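Local coordinates for ethanolamine utilization protein EutL (Clostridium perfringens E str. JGS1987, PDB 4TME) that forms the trimeric shell tiles of a bacterial ethanolamine-utilisation microcompartment and binds ethanolamine, which probably controls pore opening by allostery, at residues D45-A50 / G81-I86; V60-A65 / G132-K137; V110-A115 / T182-A187. All coordinates share one frame; numbering follows the deposited sequence. Where two conformers were deposited one is given.

Contact 1: residues D45-A50 / G81-I86. With ETA (ethanolamine), chain K; ETA (ethanolamine), chain J.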
ATOM      1  N   ASP C  45     -10.784  -5.668  10.632  1.00 21.41           N
ATOM      2  CA  ASP C  45     -10.860  -7.007  11.228  1.00 21.62           C
ATOM      3  C   ASP C  45     -12.192  -7.247  11.951  1.00 22.18           C
ATOM      4  O   ASP C  45     -12.682  -8.395  11.981  1.00 22.17           O
ATOM      5  CB  ASP C  45      -9.677  -7.228  12.160  1.00 21.80           C
ATOM      6  CG  ASP C  45      -8.371  -7.151  11.416  1.00 22.45           C
ATOM      7  OD1 ASP C  45      -8.164  -8.014  10.529  1.00 22.98           O
ATOM      8  OD2 ASP C  45      -7.621  -6.167  11.668  1.00 22.54           O
ATOM      9  N   VAL C  46     -12.801  -6.190  12.505  1.00 21.55           N
ATOM     10  CA  VAL C  46     -14.178  -6.333  13.035  1.00 21.96           C
ATOM     11  C   VAL C  46     -15.115  -6.690  11.891  1.00 21.16           C
ATOM     12  O   VAL C  46     -15.977  -7.568  12.036  1.00 22.18           O
ATOM     13  CB  VAL C  46     -14.664  -5.063  13.761  1.00 22.82           C
ATOM     14  CG1 VAL C  46     -16.207  -5.099  14.007  1.00 22.35           C
ATOM     15  CG2 VAL C  46     -13.920  -4.929  15.091  1.00 23.78           C
ATOM     16  N   THR C  47     -14.942  -6.040  10.747  1.00 20.58           N
ATOM     17  CA  THR C  47     -15.815  -6.331   9.617  1.00 21.02           C
ATOM     18  C   THR C  47     -15.617  -7.746   9.095  1.00 20.56           C
ATOM     19  O   THR C  47     -16.581  -8.429   8.781  1.00 20.18           O
ATOM     20  CB  THR C  47     -15.607  -5.299   8.501  1.00 21.17           C
ATOM     21  OG1 THR C  47     -15.962  -4.019   9.031  1.00 22.10           O
ATOM     22  CG2 THR C  47     -16.496  -5.586   7.284  1.00 21.52           C
ATOM     23  N   TYR C  48     -14.377  -8.221   9.036  1.00 19.96           N
ATOM     24  CA  TYR C  48     -14.132  -9.595   8.590  1.00 20.01           C
ATOM     25  C   TYR C  48     -14.795 -10.609   9.536  1.00 20.09           C
ATOM     26  O   TYR C  48     -15.338 -11.645   9.097  1.00 21.41           O
ATOM     27  CB  TYR C  48     -12.620  -9.865   8.510  1.00 20.61           C
ATOM     28  CG  TYR C  48     -11.913  -9.030   7.455  1.00 20.93           C
ATOM     29  CD1 TYR C  48     -12.521  -8.748   6.232  1.00 20.79           C
ATOM     30  CD2 TYR C  48     -10.671  -8.481   7.711  1.00 20.69           C
ATOM     31  CE1 TYR C  48     -11.869  -7.957   5.271  1.00 22.26           C
ATOM     32  CE2 TYR C  48     -10.008  -7.701   6.766  1.00 20.91           C
ATOM     33  CZ  TYR C  48     -10.616  -7.459   5.536  1.00 22.44           C
ATOM     34  OH  TYR C  48      -9.982  -6.698   4.572  1.00 24.21           O
ATOM     35  N   THR C  49     -14.749 -10.319  10.837  1.00 19.63           N
ATOM     36  CA  THR C  49     -15.374 -11.184  11.825  1.00 20.60           C
ATOM     37  C   THR C  49     -16.900 -11.152  11.642  1.00 20.94           C
ATOM     38  O   THR C  49     -17.583 -12.188  11.778  1.00 22.70           O
ATOM     39  CB  THR C  49     -14.997 -10.759  13.273  1.00 24.15           C
ATOM     40  OG1 THR C  49     -13.571 -10.698  13.388  1.00 24.98           O
ATOM     41  CG2 THR C  49     -15.512 -11.751  14.309  1.00 24.97           C
ATOM     42  N   ALA C  50     -17.427  -9.958  11.362  1.00 20.82           N
ATOM     43  CA  ALA C  50     -18.864  -9.787  11.134  1.00 21.63           C
ATOM     44  C   ALA C  50     -19.354 -10.509   9.881  1.00 21.61           C
ATOM     45  O   ALA C  50     -20.459 -11.086   9.881  1.00 23.62           O
ATOM     46  CB  ALA C  50     -19.196  -8.319  11.057  1.00 22.16           C
ATOM     47  N   GLY C  81     -13.478   4.133   4.124  1.00 21.77           N
ATOM     48  CA  GLY C  81     -13.089   3.521   5.389  1.00 22.67           C
ATOM     49  C   GLY C  81     -11.758   2.799   5.247  1.00 21.61           C
ATOM     50  O   GLY C  81     -10.822   3.327   4.640  1.00 22.50           O
ATOM     51  N   GLU C  82     -11.673   1.598   5.799  1.00 20.73           N
ATOM     52  CA  GLU C  82     -10.522   0.754   5.558  1.00 21.91           C
ATOM     53  C   GLU C  82     -10.855  -0.676   5.192  1.00 21.44           C
ATOM     54  O   GLU C  82     -10.002  -1.555   5.264  1.00 20.01           O
ATOM     55  CB  GLU C  82      -9.594   0.772   6.776  1.00 22.44           C
ATOM     56  CG  GLU C  82     -10.173   0.156   8.024  1.00 22.25           C
ATOM     57  CD  GLU C  82      -9.210   0.178   9.216  1.00 23.09           C
ATOM     58  OE1 GLU C  82      -8.416   1.147   9.345  1.00 24.25           O
ATOM     59  OE2 GLU C  82      -9.268  -0.781  10.040  1.00 22.77           O
ATOM     60  N   VAL C  83     -12.082  -0.931   4.751  1.00 21.50           N
ATOM     61  CA  VAL C  83     -12.436  -2.272   4.322  1.00 21.00           C
ATOM     62  C   VAL C  83     -13.623  -2.255   3.357  1.00 21.98           C
ATOM     63  O   VAL C  83     -14.534  -1.431   3.504  1.00 21.49           O
ATOM     64  CB  VAL C  83     -12.779  -3.178   5.539  1.00 19.70           C
ATOM     65  CG1 VAL C  83     -14.001  -2.661   6.313  1.00 20.21           C
ATOM     66  CG2 VAL C  83     -12.977  -4.628   5.141  1.00 21.10           C
ATOM     67  N   ILE C  84     -13.579  -3.155   2.381  1.00 19.66           N
ATOM     68  CA  ILE C  84     -14.750  -3.467   1.560  1.00 20.38           C
ATOM     69  C   ILE C  84     -14.995  -4.967   1.662  1.00 20.53           C
ATOM     70  O   ILE C  84     -14.073  -5.798   1.550  1.00 21.17           O
ATOM     71  CB  ILE C  84     -14.600  -3.032   0.078  1.00 22.33           C
ATOM     72  CG1 ILE C  84     -15.927  -3.369  -0.656  1.00 26.88           C
ATOM     73  CG2 ILE C  84     -13.337  -3.655  -0.557  1.00 22.57           C
ATOM     74  CD1 ILE C  84     -16.129  -2.687  -1.940  1.00 27.62           C
ATOM     75  N   GLY C  85     -16.249  -5.323   1.944  1.00 20.23           N
ATOM     76  CA  GLY C  85     -16.656  -6.707   2.013  1.00 21.40           C
ATOM     77  C   GLY C  85     -17.783  -6.959   1.022  1.00 21.38           C
ATOM     78  O   GLY C  85     -18.633  -6.083   0.825  1.00 21.67           O
ATOM     79  N   ILE C  86     -17.770  -8.121   0.369  1.00 20.39           N
ATOM     80  CA  ILE C  86     -18.852  -8.501  -0.531  1.00 20.24           C
ATOM     81  C   ILE C  86     -19.366  -9.883  -0.192  1.00 21.86           C
ATOM     82  O   ILE C  86     -18.615 -10.870  -0.177  1.00 22.01           O
ATOM     83  CB  ILE C  86     -18.417  -8.475  -2.026  1.00 22.63           C
ATOM     84  CG1 ILE C  86     -17.898  -7.087  -2.389  1.00 23.32           C
ATOM     85  CG2 ILE C  86     -19.623  -8.833  -2.951  1.00 23.73           C
ATOM     86  CD1 ILE C  86     -17.423  -6.919  -3.833  1.00 24.35           C
TER
HETATM   87  CA  ETA K 302      -6.784  -2.511  12.196  1.00 26.56           C
HETATM   88  N   ETA K 302      -6.687  -2.085  10.816  1.00 24.71           N
HETATM   89  C   ETA K 302      -7.513  -1.470  13.032  1.00 29.63           C
HETATM   90  O   ETA K 302      -8.786  -1.163  12.527  1.00 30.02           O
HETATM   91  CA  ETA J 301      -5.200  -8.699   8.902  1.00 24.44           C
HETATM   92  N   ETA J 301      -6.410  -8.006   8.554  1.00 21.52           N
HETATM   93  C   ETA J 301      -4.493  -7.895   9.973  1.00 26.09           C
HETATM   94  O   ETA J 301      -4.012  -6.678   9.431  1.00 26.76           O

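Contact 2: residues V60-A65 / G132-K137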
ATOM      1  N   VAL C  60     -25.282 -17.088   2.413  1.00 24.53           N
ATOM      2  CA  VAL C  60     -24.332 -16.183   1.776  1.00 24.67           C
ATOM      3  C   VAL C  60     -22.905 -16.698   1.942  1.00 24.24           C
ATOM      4  O   VAL C  60     -22.576 -17.372   2.925  1.00 26.12           O
ATOM      5  CB  VAL C  60     -24.382 -14.749   2.346  1.00 25.17           C
ATOM      6  CG1 VAL C  60     -25.716 -14.104   2.021  1.00 25.57           C
ATOM      7  CG2 VAL C  60     -24.132 -14.746   3.843  1.00 24.26           C
ATOM      8  N   ASP C  61     -22.077 -16.351   0.967  1.00 23.44           N
ATOM      9  CA  ASP C  61     -20.633 -16.621   0.989  1.00 23.56           C
ATOM     10  C   ASP C  61     -19.887 -15.298   0.978  1.00 21.75           C
ATOM     11  O   ASP C  61     -20.323 -14.354   0.326  1.00 22.89           O
ATOM     12  CB  ASP C  61     -20.192 -17.423  -0.238  1.00 27.72           C
ATOM     13  CG  ASP C  61     -20.809 -18.805  -0.317  1.00 33.43           C
ATOM     14  OD1 ASP C  61     -20.806 -19.535   0.691  1.00 32.57           O
ATOM     15  OD2 ASP C  61     -21.281 -19.167  -1.414  1.00 37.76           O
ATOM     16  N   VAL C  62     -18.735 -15.208   1.661  1.00 22.94           N
ATOM     17  CA  VAL C  62     -17.886 -14.030   1.484  1.00 23.36           C
ATOM     18  C   VAL C  62     -17.064 -14.234   0.232  1.00 24.67           C
ATOM     19  O   VAL C  62     -16.269 -15.178   0.175  1.00 25.37           O
ATOM     20  CB  VAL C  62     -16.977 -13.810   2.688  1.00 23.28           C
ATOM     21  CG1 VAL C  62     -16.067 -12.581   2.478  1.00 24.10           C
ATOM     22  CG2 VAL C  62     -17.840 -13.675   3.944  1.00 23.03           C
ATOM     23  N   VAL C  63     -17.259 -13.378  -0.770  1.00 22.62           N
ATOM     24  CA  VAL C  63     -16.584 -13.572  -2.054  1.00 23.40           C
ATOM     25  C   VAL C  63     -15.531 -12.513  -2.304  1.00 23.79           C
ATOM     26  O   VAL C  63     -14.731 -12.636  -3.246  1.00 25.63           O
ATOM     27  CB  VAL C  63     -17.588 -13.589  -3.229  1.00 24.08           C
ATOM     28  CG1 VAL C  63     -18.535 -14.773  -3.060  1.00 25.22           C
ATOM     29  CG2 VAL C  63     -18.342 -12.271  -3.360  1.00 24.86           C
ATOM     30  N   TYR C  64     -15.510 -11.491  -1.457  1.00 22.39           N
ATOM     31  CA  TYR C  64     -14.532 -10.414  -1.587  1.00 23.33           C
ATOM     32  C   TYR C  64     -14.336  -9.750  -0.239  1.00 23.30           C
ATOM     33  O   TYR C  64     -15.302  -9.456   0.474  1.00 24.06           O
ATOM     34  CB  TYR C  64     -15.004  -9.399  -2.641  1.00 24.04           C
ATOM     35  CG  TYR C  64     -13.880  -8.542  -3.215  1.00 22.66           C
ATOM     36  CD1 TYR C  64     -13.459  -7.403  -2.563  1.00 22.11           C
ATOM     37  CD2 TYR C  64     -13.258  -8.894  -4.401  1.00 24.15           C
ATOM     38  CE1 TYR C  64     -12.413  -6.608  -3.088  1.00 22.20           C
ATOM     39  CE2 TYR C  64     -12.241  -8.120  -4.928  1.00 24.44           C
ATOM     40  CZ  TYR C  64     -11.826  -6.974  -4.259  1.00 23.75           C
ATOM     41  OH  TYR C  64     -10.778  -6.222  -4.793  1.00 23.54           O
ATOM     42  N   ALA C  65     -13.078  -9.516   0.145  1.00 22.48           N
ATOM     43  CA  ALA C  65     -12.785  -8.946   1.449  1.00 22.48           C
ATOM     44  C   ALA C  65     -11.391  -8.354   1.445  1.00 21.41           C
ATOM     45  O   ALA C  65     -10.403  -9.105   1.479  1.00 23.11           O
ATOM     46  CB  ALA C  65     -12.895 -10.026   2.548  1.00 24.25           C
ATOM     47  N   GLY C 132     -17.736 -19.439  11.065  1.00 25.27           N
ATOM     48  CA  GLY C 132     -18.572 -19.682   9.905  1.00 26.08           C
ATOM     49  C   GLY C 132     -17.714 -20.142   8.745  1.00 27.01           C
ATOM     50  O   GLY C 132     -16.567 -20.590   8.952  1.00 27.70           O
ATOM     51  N   SER C 133     -18.237 -20.001   7.530  1.00 26.51           N
ATOM     52  CA  SER C 133     -17.589 -20.575   6.366  1.00 27.42           C
ATOM     53  C   SER C 133     -16.401 -19.730   5.926  1.00 27.58           C
ATOM     54  O   SER C 133     -15.469 -20.240   5.299  1.00 31.07           O
ATOM     55  CB  SER C 133     -18.583 -20.733   5.203  1.00 28.04           C
ATOM     56  OG  SER C 133     -18.994 -19.474   4.705  1.00 30.05           O
ATOM     57  N   TYR C 134     -16.410 -18.445   6.254  1.00 24.55           N
ATOM     58  CA  TYR C 134     -15.389 -17.540   5.755  1.00 23.96           C
ATOM     59  C   TYR C 134     -14.062 -17.693   6.503  1.00 25.24           C
ATOM     60  O   TYR C 134     -13.004 -17.972   5.902  1.00 25.81           O
ATOM     61  CB  TYR C 134     -15.885 -16.087   5.864  1.00 23.34           C
ATOM     62  CG  TYR C 134     -14.828 -15.074   5.537  1.00 24.42           C
ATOM     63  CD1 TYR C 134     -14.036 -15.195   4.397  1.00 25.52           C
ATOM     64  CD2 TYR C 134     -14.598 -14.000   6.378  1.00 26.28           C
ATOM     65  CE1 TYR C 134     -13.050 -14.276   4.121  1.00 26.28           C
ATOM     66  CE2 TYR C 134     -13.617 -13.074   6.095  1.00 27.23           C
ATOM     67  CZ  TYR C 134     -12.852 -13.223   4.970  1.00 29.02           C
ATOM     68  OH  TYR C 134     -11.873 -12.291   4.703  1.00 32.90           O
ATOM     69  N   LEU C 135     -14.104 -17.507   7.820  1.00 25.98           N
ATOM     70  CA  LEU C 135     -12.863 -17.584   8.610  1.00 25.36           C
ATOM     71  C   LEU C 135     -12.364 -19.020   8.733  1.00 25.61           C
ATOM     72  O   LEU C 135     -11.150 -19.233   8.847  1.00 26.29           O
ATOM     73  CB  LEU C 135     -13.044 -16.982   9.998  1.00 25.81           C
ATOM     74  CG  LEU C 135     -13.099 -15.445  10.016  1.00 27.24           C
ATOM     75  CD1 LEU C 135     -13.349 -15.007  11.446  1.00 27.52           C
ATOM     76  CD2 LEU C 135     -11.814 -14.798   9.455  1.00 29.40           C
ATOM     77  N   SER C 136     -13.255 -20.010   8.698  1.00 26.53           N
ATOM     78  CA  SER C 136     -12.782 -21.402   8.728  1.00 29.01           C
ATOM     79  C   SER C 136     -12.007 -21.707   7.431  1.00 29.34           C
ATOM     80  O   SER C 136     -10.959 -22.346   7.469  1.00 29.98           O
ATOM     81  CB  SER C 136     -13.936 -22.387   8.928  1.00 32.38           C
ATOM     82  OG  SER C 136     -14.854 -22.337   7.856  1.00 33.48           O
ATOM     83  N   LYS C 137     -12.491 -21.235   6.286  1.00 29.99           N
ATOM     84  CA  LYS C 137     -11.741 -21.433   5.038  1.00 33.25           C
ATOM     85  C   LYS C 137     -10.440 -20.661   5.041  1.00 31.54           C
ATOM     86  O   LYS C 137      -9.423 -21.182   4.593  1.00 33.52           O
ATOM     87  CB  LYS C 137     -12.569 -21.035   3.814  1.00 41.11           C
ATOM     88  CG  LYS C 137     -13.533 -22.127   3.379  1.00 54.55           C
ATOM     89  CD  LYS C 137     -14.557 -21.612   2.364  1.00 65.45           C
ATOM     90  CE  LYS C 137     -15.604 -22.672   2.036  1.00 72.97           C
ATOM     91  NZ  LYS C 137     -16.362 -23.120   3.244  1.00 76.74           N
TER
HETATM   92  O   HOH W   1     -21.139 -19.884   3.356  1.00 34.61           O
HETATM   93  O   HOH W   2     -17.728 -17.507   3.029  1.00 25.11           O

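Contact 3: residues V110-A115 / T182-A187. With ETA (ethanolamine), chain K.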
ATOM      1  N   VAL C 110     -18.093  -5.561  19.988  0.66 34.95           N
ATOM      2  CA  VAL C 110     -16.750  -5.992  19.641  0.66 33.61           C
ATOM      3  C   VAL C 110     -15.958  -4.773  19.183  0.66 31.62           C
ATOM      4  O   VAL C 110     -16.525  -3.714  18.913  0.66 31.97           O
ATOM      5  CB  VAL C 110     -16.750  -7.085  18.553  0.66 35.31           C
ATOM      6  CG1 VAL C 110     -17.362  -8.383  19.105  0.66 37.04           C
ATOM      7  CG2 VAL C 110     -17.494  -6.619  17.313  0.66 37.08           C
ATOM      8  N   GLY C 111     -14.641  -4.904  19.156  1.00 29.12           N
ATOM      9  CA  GLY C 111     -13.807  -3.831  18.652  1.00 27.82           C
ATOM     10  C   GLY C 111     -12.377  -3.973  19.087  1.00 27.16           C
ATOM     11  O   GLY C 111     -12.074  -4.807  19.925  1.00 27.79           O
ATOM     12  N   PHE C 112     -11.513  -3.163  18.496  1.00 26.19           N
ATOM     13  CA  PHE C 112     -10.144  -3.049  18.965  1.00 24.62           C
ATOM     14  C   PHE C 112     -10.157  -2.397  20.342  1.00 25.00           C
ATOM     15  O   PHE C 112     -11.079  -1.675  20.704  1.00 26.90           O
ATOM     16  CB  PHE C 112      -9.295  -2.244  17.987  1.00 23.24           C
ATOM     17  CG  PHE C 112      -8.796  -3.037  16.819  1.00 24.17           C
ATOM     18  CD1 PHE C 112      -9.691  -3.604  15.903  1.00 24.97           C
ATOM     19  CD2 PHE C 112      -7.438  -3.229  16.625  1.00 23.70           C
ATOM     20  CE1 PHE C 112      -9.236  -4.355  14.831  1.00 24.62           C
ATOM     21  CE2 PHE C 112      -6.975  -3.963  15.545  1.00 23.77           C
ATOM     22  CZ  PHE C 112      -7.886  -4.529  14.636  1.00 24.22           C
ATOM     23  N   VAL C 113      -9.137  -2.701  21.125  1.00 25.16           N
ATOM     24  CA  VAL C 113      -8.990  -2.181  22.464  1.00 27.69           C
ATOM     25  C   VAL C 113      -7.758  -1.296  22.541  1.00 27.15           C
ATOM     26  O   VAL C 113      -6.722  -1.615  21.969  1.00 26.68           O
ATOM     27  CB  VAL C 113      -8.861  -3.322  23.481  1.00 32.15           C
ATOM     28  CG1 VAL C 113      -8.592  -2.772  24.884  1.00 33.97           C
ATOM     29  CG2 VAL C 113     -10.131  -4.163  23.468  1.00 35.89           C
ATOM     30  N   SER C 114      -7.888  -0.171  23.227  1.00 27.25           N
ATOM     31  CA  SER C 114      -6.767   0.745  23.394  1.00 27.33           C
ATOM     32  C   SER C 114      -5.733   0.211  24.382  1.00 27.04           C
ATOM     33  O   SER C 114      -6.086  -0.325  25.423  1.00 27.45           O
ATOM     34  CB  SER C 114      -7.258   2.111  23.883  1.00 28.91           C
ATOM     35  OG  SER C 114      -6.126   2.938  24.173  1.00 28.58           O
ATOM     36  N   ALA C 115      -4.452   0.415  24.061  1.00 28.64           N
ATOM     37  CA  ALA C 115      -3.353   0.011  24.938  1.00 30.60           C
ATOM     38  C   ALA C 115      -2.702   1.195  25.666  1.00 32.59           C
ATOM     39  O   ALA C 115      -1.773   0.996  26.452  1.00 34.66           O
ATOM     40  CB  ALA C 115      -2.292  -0.750  24.117  1.00 29.04           C
ATOM     41  N   THR C 182      -3.326  -1.961   6.075  1.00 19.59           N
ATOM     42  CA  THR C 182      -3.522  -0.926   7.079  1.00 19.55           C
ATOM     43  C   THR C 182      -2.314  -0.776   8.023  1.00 20.47           C
ATOM     44  O   THR C 182      -2.409  -0.046   9.004  1.00 20.51           O
ATOM     45  CB  THR C 182      -4.772  -1.179   7.956  1.00 20.41           C
ATOM     46  OG1 THR C 182      -4.623  -2.384   8.723  1.00 20.67           O
ATOM     47  CG2 THR C 182      -6.042  -1.285   7.076  1.00 18.40           C
ATOM     48  N   ASN C 183      -1.220  -1.463   7.707  1.00 20.90           N
ATOM     49  CA  ASN C 183       0.014  -1.434   8.511  1.00 20.61           C
ATOM     50  C   ASN C 183      -0.155  -2.054   9.895  1.00 21.22           C
ATOM     51  O   ASN C 183       0.401  -1.580  10.890  1.00 22.05           O
ATOM     52  CB  ASN C 183       0.546  -0.001   8.618  1.00 20.71           C
ATOM     53  CG  ASN C 183       0.914   0.558   7.259  1.00 20.71           C
ATOM     54  OD1 ASN C 183       1.451  -0.167   6.425  1.00 20.94           O
ATOM     55  ND2 ASN C 183       0.541   1.814   6.988  1.00 21.39           N
ATOM     56  N   PHE C 184      -0.929  -3.131   9.933  1.00 19.37           N
ATOM     57  CA  PHE C 184      -1.044  -3.999  11.100  1.00 20.46           C
ATOM     58  C   PHE C 184      -0.480  -5.390  10.766  1.00 21.12           C
ATOM     59  O   PHE C 184       0.094  -5.623   9.689  1.00 22.66           O
ATOM     60  CB  PHE C 184      -2.515  -4.081  11.553  1.00 20.01           C
ATOM     61  CG  PHE C 184      -2.961  -2.895  12.368  1.00 19.84           C
ATOM     62  CD1 PHE C 184      -3.201  -1.656  11.774  1.00 21.07           C
ATOM     63  CD2 PHE C 184      -3.135  -3.006  13.738  1.00 20.45           C
ATOM     64  CE1 PHE C 184      -3.624  -0.569  12.549  1.00 21.03           C
ATOM     65  CE2 PHE C 184      -3.554  -1.927  14.510  1.00 20.61           C
ATOM     66  CZ  PHE C 184      -3.795  -0.700  13.910  1.00 21.57           C
ATOM     67  N   ALA C 185      -0.623  -6.315  11.710  1.00 20.79           N
ATOM     68  CA  ALA C 185      -0.105  -7.664  11.555  1.00 20.84           C
ATOM     69  C   ALA C 185      -0.787  -8.539  12.578  1.00 22.37           C
ATOM     70  O   ALA C 185      -1.533  -8.038  13.425  1.00 21.29           O
ATOM     71  CB  ALA C 185       1.408  -7.686  11.756  1.00 22.45           C
ATOM     72  N   GLY C 186      -0.518  -9.837  12.533  1.00 23.02           N
ATOM     73  CA  GLY C 186      -1.089 -10.729  13.534  1.00 24.50           C
ATOM     74  C   GLY C 186      -1.316 -12.107  12.962  1.00 25.08           C
ATOM     75  O   GLY C 186      -0.561 -12.538  12.088  1.00 24.19           O
ATOM     76  N   ALA C 187      -2.341 -12.808  13.442  1.00 23.10           N
ATOM     77  CA  ALA C 187      -2.556 -14.182  13.009  1.00 22.57           C
ATOM     78  C   ALA C 187      -3.923 -14.688  13.422  1.00 22.90           C
ATOM     79  O   ALA C 187      -4.575 -14.119  14.301  1.00 23.48           O
ATOM     80  CB  ALA C 187      -1.488 -15.108  13.592  1.00 24.03           C
TER
HETATM   81  CA  ETA K 302      -6.784  -2.511  12.196  1.00 26.56           C
HETATM   82  N   ETA K 302      -6.687  -2.085  10.816  1.00 24.71           N
HETATM   83  C   ETA K 302      -7.513  -1.470  13.032  1.00 29.63           C
HETATM   84  O   ETA K 302      -8.786  -1.163  12.527  1.00 30.02           O

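Contact 1: residues D45-A50 / G81-I86
The CA atoms of T47 and V83 lie 7.5 Å apart, where the first turns of helix 44-57 pass the start of strand 83-89. Y48 and G85 form the next close pair, at 7.6 Å between CA atoms. V83 carries the contact with its two methyl branches. CG1 sits between the backbone N and carbonyl carbon (chi1 62°) and meets T47 tip to tip, 3.6 Å from OG1. CG2 turns to Y48, reaching 3.5 Å from its CE1, where the two side chains run by one another in opposite senses. T47 OG1 has its polar partner in C43 O, and Y48 OH bonds to S67.
The polar ends of both segments reach two ethanolamine molecules. D45 OD1, also bonded to Y149, accepts a 2.6 Å bond from the chain J ethanolamine N; this nitrogen is at the edge of the Y48 ring, near its plane. E82 holds the chain K molecule at both ends: its OE2 takes bonds from ethanolamine N at 3.0 Å and ethanolamine O at 2.6 Å. The carboxylates probably favour the charged ammonium form of the ligands. The start of the helix and the loop residue just ahead of the strand each supply a carboxylate to the binding site. T47 and V83 rest on A41 of strand 35-41 and Y48 on A65 of strand 61-67, while I84 and I86 pack on P154 and M158 of the second subunit.

Contact 2: residues V60-A65 / G132-K137
The Y134 ring has V62 over one face, while A65 reaches it obliquely near the hydroxyl. This is where helix 133-139 meets strand 61-67, an outermost strand of the four-stranded antiparallel sheet in the first half of this tandem BMC-fold protein. V62 CG1 makes a CH-pi contact, 3.9 Å from the centroid of the Y134 ring and 15° off its normal. The other methyl, V62 CG2, lies 3.7 Å from Y134 CB. V62 CG1 is anti to the backbone N (chi1 179°), which sets it above the ring toward its rim. A65 CB approaches Y134 OH to 3.3 Å. The Y134 side chain also touches Y48 of helix 44-57, which packs beside both segments.
The axes of strand 61-65 and helix 133-137 come within 8.5 Å and make an angle of 64°. The strand carries a classic beta bulge, with V63 and Y64 both facing I86. Both side chains turn away from the helix.
At the helix start, G132 is the N-cap residue, and its O accepts a 2.7 Å bond from S136 OG. D52 of helix 44-57 bonds to the N atoms of G132 and L135 at this end, and D61 OD2 is hydrogen-bonded to H33 NE2. The other oxygen of D61, OD1, faces the helix start across a water. That water donates to D61 OD1 at 2.7 Å and to V60 O, and bonds S133 OG at 2.6 Å. A second water bridges S133 OG to V62 N, 2.9 Å from the latter.

Contact 3: residues V110-A115 / T182-A187
F112 and F184 are the nearest backbone positions of the two segments, yet their CA atoms are 12.1 Å apart, so the side chains alone span the gap. The two rings form an offset edge-to-face pair. The edge of F112 points to the face of F184, with centroids 5.9 Å apart and planes at 80°. F112 CE2 and F184 CE2 are the closest atoms, at 4.1 Å. Each side chain is turned with CG anti to its carbonyl carbon (chi1 -82° for F112 and -80° for F184), which lets the two rings meet from separate parts of the chain.
The chain K ethanolamine fills the corner between the rings. Its CA atom sits 3.6 Å above the plane of the F184 ring, over the centre. Its C atom lies 3.4 Å above one face of F112, toward the rim. Ethanolamine N bonds to T182 OG1 at 3.0 Å, and D44 supplies a further bond to the ligand through OD1.
F184 touches the second ethanolamine and also T77 of the third subunit, so the pocket wall is also part of a subunit interface. The chemistry is split: aromatic faces hold the two-carbon chain of the ligand, while oxygen atoms take its polar ends. Such a site suits a small amino alcohol, consistent with the proposed role of ethanolamine as an allosteric signal to the pore.

Overall arrangement
After strands 5-6, 10-16 and 35-41 and helix 21-26, the chain enters helix 44-57, which carries the first segment of contact 1, and then strand 61-67, which opens contact 2. Contact 1 closes at 81-86 across 30 intervening residues. Contact 2 is still open there, so the two cross, and strands 61-67 and 83-89 pair as neighbours in the four-stranded sheet. Contact 3 opens at 110-115, before contact 2 closes at 132-137, so these also cross, though they do not touch. Contact 3 closes last, at 182-187, and follows contact 1 in series. Contacts 1 and 3 share the chain K ethanolamine, which joins the four-stranded sheet region to the six-stranded one.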